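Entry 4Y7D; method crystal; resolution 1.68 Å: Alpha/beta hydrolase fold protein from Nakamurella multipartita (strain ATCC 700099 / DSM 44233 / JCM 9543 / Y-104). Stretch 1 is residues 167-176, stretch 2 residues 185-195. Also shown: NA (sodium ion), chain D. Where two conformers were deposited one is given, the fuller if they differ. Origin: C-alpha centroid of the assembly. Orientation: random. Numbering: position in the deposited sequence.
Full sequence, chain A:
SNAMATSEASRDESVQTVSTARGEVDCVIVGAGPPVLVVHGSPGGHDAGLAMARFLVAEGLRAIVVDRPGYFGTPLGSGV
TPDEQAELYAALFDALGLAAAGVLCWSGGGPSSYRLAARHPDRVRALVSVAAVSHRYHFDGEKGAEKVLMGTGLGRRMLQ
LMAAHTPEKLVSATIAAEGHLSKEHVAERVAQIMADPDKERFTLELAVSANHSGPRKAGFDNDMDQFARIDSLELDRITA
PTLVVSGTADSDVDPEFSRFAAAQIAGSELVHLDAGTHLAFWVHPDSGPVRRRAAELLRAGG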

ATOM      1  N   PRO A 167      18.663  12.391  -5.377  1.00 30.08           N
ATOM      2  CA  PRO A 167      17.787  11.236  -5.325  1.00 29.78           C
ATOM      3  C   PRO A 167      18.504   9.980  -4.786  1.00 30.10           C
ATOM      4  O   PRO A 167      17.887   9.208  -4.012  1.00 29.53           O
ATOM      5  CB  PRO A 167      17.307  11.090  -6.787  1.00 29.32           C
ATOM      6  CG  PRO A 167      18.314  11.845  -7.610  1.00 30.40           C
ATOM      7  CD  PRO A 167      18.711  12.975  -6.724  1.00 31.27           C
ATOM      8  N   GLU A 168      19.768   9.776  -5.161  1.00 31.07           N
ATOM      9  CA  GLU A 168      20.483   8.576  -4.682  1.00 31.38           C
ATOM     10  C   GLU A 168      20.559   8.531  -3.153  1.00 31.39           C
ATOM     11  O   GLU A 168      20.367   7.470  -2.531  1.00 29.48           O
ATOM     12  CB  GLU A 168      21.865   8.442  -5.313  1.00 33.47           C
ATOM     13  CG  GLU A 168      22.580   7.160  -4.908  1.00 34.85           C
ATOM     14  CD  GLU A 168      23.724   6.754  -5.824  1.00 36.81           C
ATOM     15  OE1 GLU A 168      23.800   7.223  -6.981  1.00 38.76           O
ATOM     16  OE2 GLU A 168      24.566   5.963  -5.375  1.00 37.41           O
ATOM     17  N   LYS A 169      20.824   9.683  -2.535  1.00 32.43           N
ATOM     18  CA  LYS A 169      20.861   9.757  -1.090  1.00 33.23           C
ATOM     19  C   LYS A 169      19.525   9.393  -0.500  1.00 30.39           C
ATOM     20  O   LYS A 169      19.467   8.694   0.499  1.00 29.70           O
ATOM     21  CB  LYS A 169      21.301  11.161  -0.589  1.00 35.92           C
ATOM     22  CG  LYS A 169      22.800  11.443  -0.710  1.00 41.32           C
ATOM     23  CD  LYS A 169      23.253  12.575   0.259  1.00 45.30           C
ATOM     24  CE  LYS A 169      24.573  13.268  -0.108  1.00 50.18           C
ATOM     25  NZ  LYS A 169      24.419  14.703  -0.532  1.00 52.93           N
ATOM     26  N   LEU A 170      18.432   9.845  -1.123  1.00 28.55           N
ATOM     27  CA  LEU A 170      17.098   9.534  -0.609  1.00 27.83           C
ATOM     28  C   LEU A 170      16.787   8.039  -0.767  1.00 26.33           C
ATOM     29  O   LEU A 170      16.234   7.408   0.157  1.00 26.26           O
ATOM     30  CB  LEU A 170      16.018  10.385  -1.262  1.00 26.78           C
ATOM     31  CG  LEU A 170      14.635  10.225  -0.597  1.00 26.24           C
ATOM     32  CD1 LEU A 170      14.640  10.383   0.929  1.00 27.18           C
ATOM     33  CD2 LEU A 170      13.628  11.220  -1.149  1.00 26.89           C
ATOM     34  N   VAL A 171      17.133   7.477  -1.930  1.00 26.18           N
ATOM     35  CA  VAL A 171      16.933   6.044  -2.193  1.00 25.87           C
ATOM     36  C   VAL A 171      17.693   5.197  -1.121  1.00 26.10           C
ATOM     37  O   VAL A 171      17.128   4.295  -0.508  1.00 26.00           O
ATOM     38  CB  VAL A 171      17.369   5.692  -3.637  1.00 26.18           C
ATOM     39  CG1 VAL A 171      17.486   4.192  -3.826  1.00 26.27           C
ATOM     40  CG2 VAL A 171      16.398   6.284  -4.641  1.00 25.48           C
ATOM     41  N   SER A 172      18.938   5.536  -0.873  1.00 26.80           N
ATOM     42  CA  SER A 172      19.744   4.868   0.123  1.00 28.01           C
ATOM     43  C   SER A 172      19.129   4.930   1.527  1.00 28.31           C
ATOM     44  O   SER A 172      19.043   3.919   2.202  1.00 27.63           O
ATOM     45  CB  SER A 172      21.146   5.443   0.124  1.00 29.95           C
ATOM     46  OG  SER A 172      21.989   4.749   1.032  1.00 31.09           O
ATOM     47  N   ALA A 173      18.705   6.109   1.945  1.00 27.93           N
ATOM     48  CA  ALA A 173      18.079   6.286   3.227  1.00 28.12           C
ATOM     49  C   ALA A 173      16.819   5.463   3.370  1.00 27.34           C
ATOM     50  O   ALA A 173      16.567   4.864   4.426  1.00 27.89           O
ATOM     51  CB  ALA A 173      17.764   7.757   3.441  1.00 29.43           C
ATOM     52  N   THR A 174      16.034   5.405   2.296  1.00 26.48           N
ATOM     53  CA  THR A 174      14.769   4.684   2.295  1.00 26.06           C
ATOM     54  C   THR A 174      14.999   3.149   2.355  1.00 24.65           C
ATOM     55  O   THR A 174      14.377   2.453   3.152  1.00 24.03           O
ATOM     56  CB  THR A 174      13.925   5.067   1.055  1.00 26.44           C
ATOM     57  OG1 THR A 174      13.714   6.503   1.044  1.00 27.27           O
ATOM     58  CG2 THR A 174      12.591   4.336   1.089  1.00 25.90           C
ATOM     59  N   ILE A 175      15.908   2.641   1.531  1.00 25.30           N
ATOM     60  CA  ILE A 175      16.206   1.184   1.553  1.00 25.19           C
ATOM     61  C   ILE A 175      16.729   0.761   2.934  1.00 26.26           C
ATOM     62  O   ILE A 175      16.290  -0.253   3.506  1.00 26.05           O
ATOM     63  CB  ILE A 175      17.159   0.792   0.420  1.00 25.18           C
ATOM     64  CG1 ILE A 175      16.475   1.019  -0.928  1.00 25.17           C
ATOM     65  CG2 ILE A 175      17.654  -0.667   0.555  1.00 24.78           C
ATOM     66  CD1 ILE A 175      15.065   0.484  -1.044  1.00 24.56           C
ATOM     67  N   ALA A 176      17.618   1.565   3.502  1.00 27.19           N
ATOM     68  CA  ALA A 176      18.092   1.276   4.868  1.00 29.13           C
ATOM     69  C   ALA A 176      16.983   1.328   5.924  1.00 28.62           C
ATOM     70  O   ALA A 176      16.939   0.464   6.784  1.00 29.06           O
ATOM     71  CB  ALA A 176      19.260   2.182   5.270  1.00 30.65           C
ATOM     72  N   HIS A 185      24.604  -4.760   1.479  1.00 33.22           N
ATOM     73  CA  HIS A 185      23.416  -5.150   0.731  1.00 32.57           C
ATOM     74  C   HIS A 185      22.505  -3.977   0.392  1.00 31.00           C
ATOM     75  O   HIS A 185      21.927  -3.948  -0.698  1.00 30.18           O
ATOM     76  CB  HIS A 185      22.681  -6.273   1.448  1.00 33.71           C
ATOM     77  CG  HIS A 185      23.411  -7.578   1.379  1.00 37.06           C
ATOM     78  ND1 HIS A 185      23.252  -8.579   2.311  1.00 39.34           N
ATOM     79  CD2 HIS A 185      24.353  -8.013   0.513  1.00 40.14           C
ATOM     80  CE1 HIS A 185      24.032  -9.598   1.996  1.00 39.39           C
ATOM     81  NE2 HIS A 185      24.716  -9.274   0.915  1.00 41.47           N
ATOM     82  N   VAL A 186      22.387  -3.015   1.309  1.00 30.13           N
ATOM     83  CA  VAL A 186      21.663  -1.754   1.010  1.00 29.86           C
ATOM     84  C   VAL A 186      22.319  -1.140  -0.245  1.00 29.79           C
ATOM     85  O   VAL A 186      21.621  -0.771  -1.195  1.00 29.42           O
ATOM     86  CB  VAL A 186      21.681  -0.731   2.182  1.00 30.28           C
ATOM     87  CG1 VAL A 186      21.140   0.651   1.762  1.00 30.87           C
ATOM     88  CG2 VAL A 186      20.878  -1.240   3.356  1.00 30.30           C
ATOM     89  N   ALA A 187      23.653  -1.024  -0.259  1.00 30.78           N
ATOM     90  CA  ALA A 187      24.344  -0.393  -1.403  1.00 31.03           C
ATOM     91  C   ALA A 187      24.109  -1.149  -2.706  1.00 30.94           C
ATOM     92  O   ALA A 187      23.905  -0.539  -3.760  1.00 30.81           O
ATOM     93  CB  ALA A 187      25.825  -0.256  -1.124  1.00 32.91           C
ATOM     94  N   GLU A 188      24.061  -2.472  -2.628  1.00 31.09           N
ATOM     95  CA  GLU A 188      23.777  -3.296  -3.803  0.60 31.37           C
ATOM     96  C   GLU A 188      22.366  -3.018  -4.348  1.00 30.23           C
ATOM     97  O   GLU A 188      22.168  -2.912  -5.565  1.00 29.17           O
ATOM     98  CB  GLU A 188      23.956  -4.781  -3.467  0.60 32.52           C
ATOM     99  CG  GLU A 188      23.812  -5.725  -4.662  0.60 33.10           C
ATOM    100  CD  GLU A 188      24.222  -7.169  -4.334  0.60 34.22           C
ATOM    101  OE1 GLU A 188      25.419  -7.431  -4.091  0.60 36.65           O
ATOM    102  OE2 GLU A 188      23.357  -8.049  -4.321  0.60 34.41           O
ATOM    103  N   ARG A 189      21.396  -2.875  -3.439  1.00 28.62           N
ATOM    104  CA  ARG A 189      20.011  -2.601  -3.797  1.00 27.05           C
ATOM    105  C   ARG A 189      19.887  -1.211  -4.386  1.00 27.17           C
ATOM    106  O   ARG A 189      19.249  -1.029  -5.391  1.00 26.11           O
ATOM    107  CB  ARG A 189      19.064  -2.795  -2.601  1.00 26.59           C
ATOM    108  CG  ARG A 189      17.589  -2.628  -2.987  1.00 25.42           C
ATOM    109  CD  ARG A 189      17.010  -3.786  -3.827  1.00 24.85           C
ATOM    110  NE  ARG A 189      16.894  -4.951  -2.962  1.00 24.83           N
ATOM    111  CZ  ARG A 189      17.773  -5.926  -2.874  1.00 25.77           C
ATOM    112  NH1 ARG A 189      17.600  -6.852  -1.969  1.00 26.22           N
ATOM    113  NH2 ARG A 189      18.808  -6.003  -3.709  1.00 27.35           N
ATOM    114  N   VAL A 190      20.581  -0.241  -3.776  1.00 28.18           N
ATOM    115  CA  VAL A 190      20.576   1.128  -4.249  1.00 28.90           C
ATOM    116  C   VAL A 190      21.104   1.200  -5.693  1.00 29.16           C
ATOM    117  O   VAL A 190      20.512   1.877  -6.535  1.00 28.62           O
ATOM    118  CB  VAL A 190      21.350   2.049  -3.267  1.00 29.69           C
ATOM    119  CG1 VAL A 190      21.579   3.428  -3.877  1.00 31.57           C
ATOM    120  CG2 VAL A 190      20.634   2.153  -1.943  1.00 29.76           C
ATOM    121  N   ALA A 191      22.195   0.502  -5.988  1.00 30.58           N
ATOM    122  CA  ALA A 191      22.787   0.552  -7.340  1.00 31.91           C
ATOM    123  C   ALA A 191      21.827  -0.024  -8.388  1.00 31.33           C
ATOM    124  O   ALA A 191      21.673   0.541  -9.473  1.00 32.38           O
ATOM    125  CB  ALA A 191      24.118  -0.173  -7.364  1.00 33.29           C
ATOM    126  N   GLN A 192      21.123  -1.104  -8.020  1.00 30.44           N
ATOM    127  CA  GLN A 192      20.064  -1.668  -8.859  1.00 29.43           C
ATOM    128  C   GLN A 192      18.967  -0.636  -9.166  1.00 28.57           C
ATOM    129  O   GLN A 192      18.538  -0.478 -10.299  1.00 28.33           O
ATOM    130  CB  GLN A 192      19.447  -2.889  -8.164  1.00 28.61           C
ATOM    131  CG  GLN A 192      20.419  -4.074  -8.154  1.00 28.91           C
ATOM    132  CD  GLN A 192      20.049  -5.103  -7.108  1.00 27.76           C
ATOM    133  OE1 GLN A 192      19.018  -4.968  -6.409  1.00 26.67           O
ATOM    134  NE2 GLN A 192      20.896  -6.103  -6.955  1.00 28.34           N
ATOM    135  N   ILE A 193      18.531   0.077  -8.140  1.00 27.23           N
ATOM    136  CA  ILE A 193      17.476   1.019  -8.270  1.00 26.24           C
ATOM    137  C   ILE A 193      17.900   2.203  -9.124  1.00 27.59           C
ATOM    138  O   ILE A 193      17.156   2.646  -9.970  1.00 26.62           O
ATOM    139  CB  ILE A 193      17.021   1.481  -6.881  1.00 26.07           C
ATOM    140  CG1 ILE A 193      16.326   0.312  -6.180  1.00 25.18           C
ATOM    141  CG2 ILE A 193      16.092   2.709  -6.986  1.00 26.06           C
ATOM    142  CD1 ILE A 193      15.969   0.572  -4.728  1.00 24.25           C
HETATM  143  N   MSE A 194      19.117   2.691  -8.925  1.00 28.53           N
HETATM  144  CA  MSE A 194      19.649   3.793  -9.739  1.00 31.35           C
HETATM  145  C   MSE A 194      19.912   3.369 -11.182  1.00 33.29           C
HETATM  146  O   MSE A 194      20.143   4.228 -12.036  1.00 34.92           O
HETATM  147  CB  MSE A 194      20.941   4.341  -9.140  1.00 32.60           C
HETATM  148  CG  MSE A 194      20.824   4.918  -7.725  1.00 32.99           C
HETATM  149 SE   MSE A 194      19.282   6.084  -7.464  0.65 33.16          SE
HETATM  150  CE  MSE A 194      19.985   7.613  -8.477  1.00 34.15           C
ATOM    151  N   ALA A 195      19.865   2.070 -11.485  1.00 32.34           N
ATOM    152  CA  ALA A 195      19.972   1.596 -12.862  1.00 33.65           C
ATOM    153  C   ALA A 195      18.632   1.326 -13.536  1.00 33.43           C
ATOM    154  O   ALA A 195      18.589   1.010 -14.718  1.00 36.17           O
ATOM    155  CB  ALA A 195      20.817   0.326 -12.896  1.00 35.01           C
TER
HETATM  156 NA    NA D 502      17.869  -0.952   8.378  1.00 33.83          NA
HETATM  157  O   HOH W   1      15.510  -0.561   9.654  1.00 45.65           O
HETATM  158  O   HOH W   2      18.936  -2.289  10.118  1.00 39.14           O
HETATM  159  O   HOH W   3      19.625  -1.517   6.600  1.00 36.08           O
HETATM  160  O   HOH W   4      19.349   0.889   8.950  1.00 43.76           O

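Two helical stretches of one chain, one starting at Pro167 and the other including His185 to Ile193, pack with their axes 9.4 Å apart at closest approach and their N-to-C directions 133° apart, so the second runs back obliquely across the first. No hydrogen bond joins them. The backbone amides and carbonyls are largely spent on bonds within each helix, and what remains to make the contact is chiefly the fit of side chains against one another; the two stretches together bury 506 Å².

The closest pair of CA atoms belongs to Ser172 and Val190, 5.8 Å apart. A small residue suits such a place: CG2 of Val190 comes within 3.5 Å of CA of Ser172, resting on backbone as much as on side chain. Ser172 points sideways, its chi1 is t, and OG makes no hydrogen bond to the facing helix; its nearest atom in Val186 is the methyl CG1, 4.2 Å from OG. Ala176, one turn on, is similar. Its short side chain lets Val186 approach, with CG1 of Val186 4.0 Å from N of Ala176 and CG2 of Val186 4.2 Å from CB of Ala176.

Val171, Val186 and Val190 all point toward the opposite helix and all adopt chi1 near 170°, the t rotamer that valine favours in a helix, because it keeps both methyls clear of the preceding turn's carbonyl. Branching at CB gives each a broad, stiff surface close to its own backbone, at little conformational cost. CG1 of Val190 is 4.0 Å from CG of Glu168, CG2 lies against Ser172, and both methyls stand 4.2 Å from CG1 of Val171.

Isoleucine adds reach to this branching. Ile175 and Ile193 both have chi1 in m, the common helical choice, but differ at chi2. Ile193 is extended (t), whereas Ile175 is folded (m, -47°); their CD1 atoms nevertheless meet at 3.8 Å. CG2 of Ile175 lies 3.9 Å from CG1 of Val186 and 4.0 Å from CG of Arg189, while CG2 of Ile193 packs 3.8 Å from CG1 of Val171. Arg189 thus offers its aliphatic part to the contact. Its chi2 and chi3, both p, bend the chain, and its guanidinium finds polar company: NH2 donates to OE1 of Gln192 at 2.9 Å, and NH1 is bonded elsewhere in the structure.

Near the other end of the contact, Met194, a selenomethionine, covers the first turns of the helix that starts at Pro167. Its unbranched chain takes m at all three chi angles, a coiled path that sets SE 4.0 Å from CG2 of Val171 and CE 3.8 Å from CB of Glu168. Flexibility suits it to a partly exposed margin where CA atoms of Glu168 and Met194 stand 7.0 Å apart. Glu168, sideways and extended through chi2, contributes methylenes here while remaining exposed. On the outward faces, Lys169, Ala173, Ala187 and Ala191 point away and touch nothing across the contact.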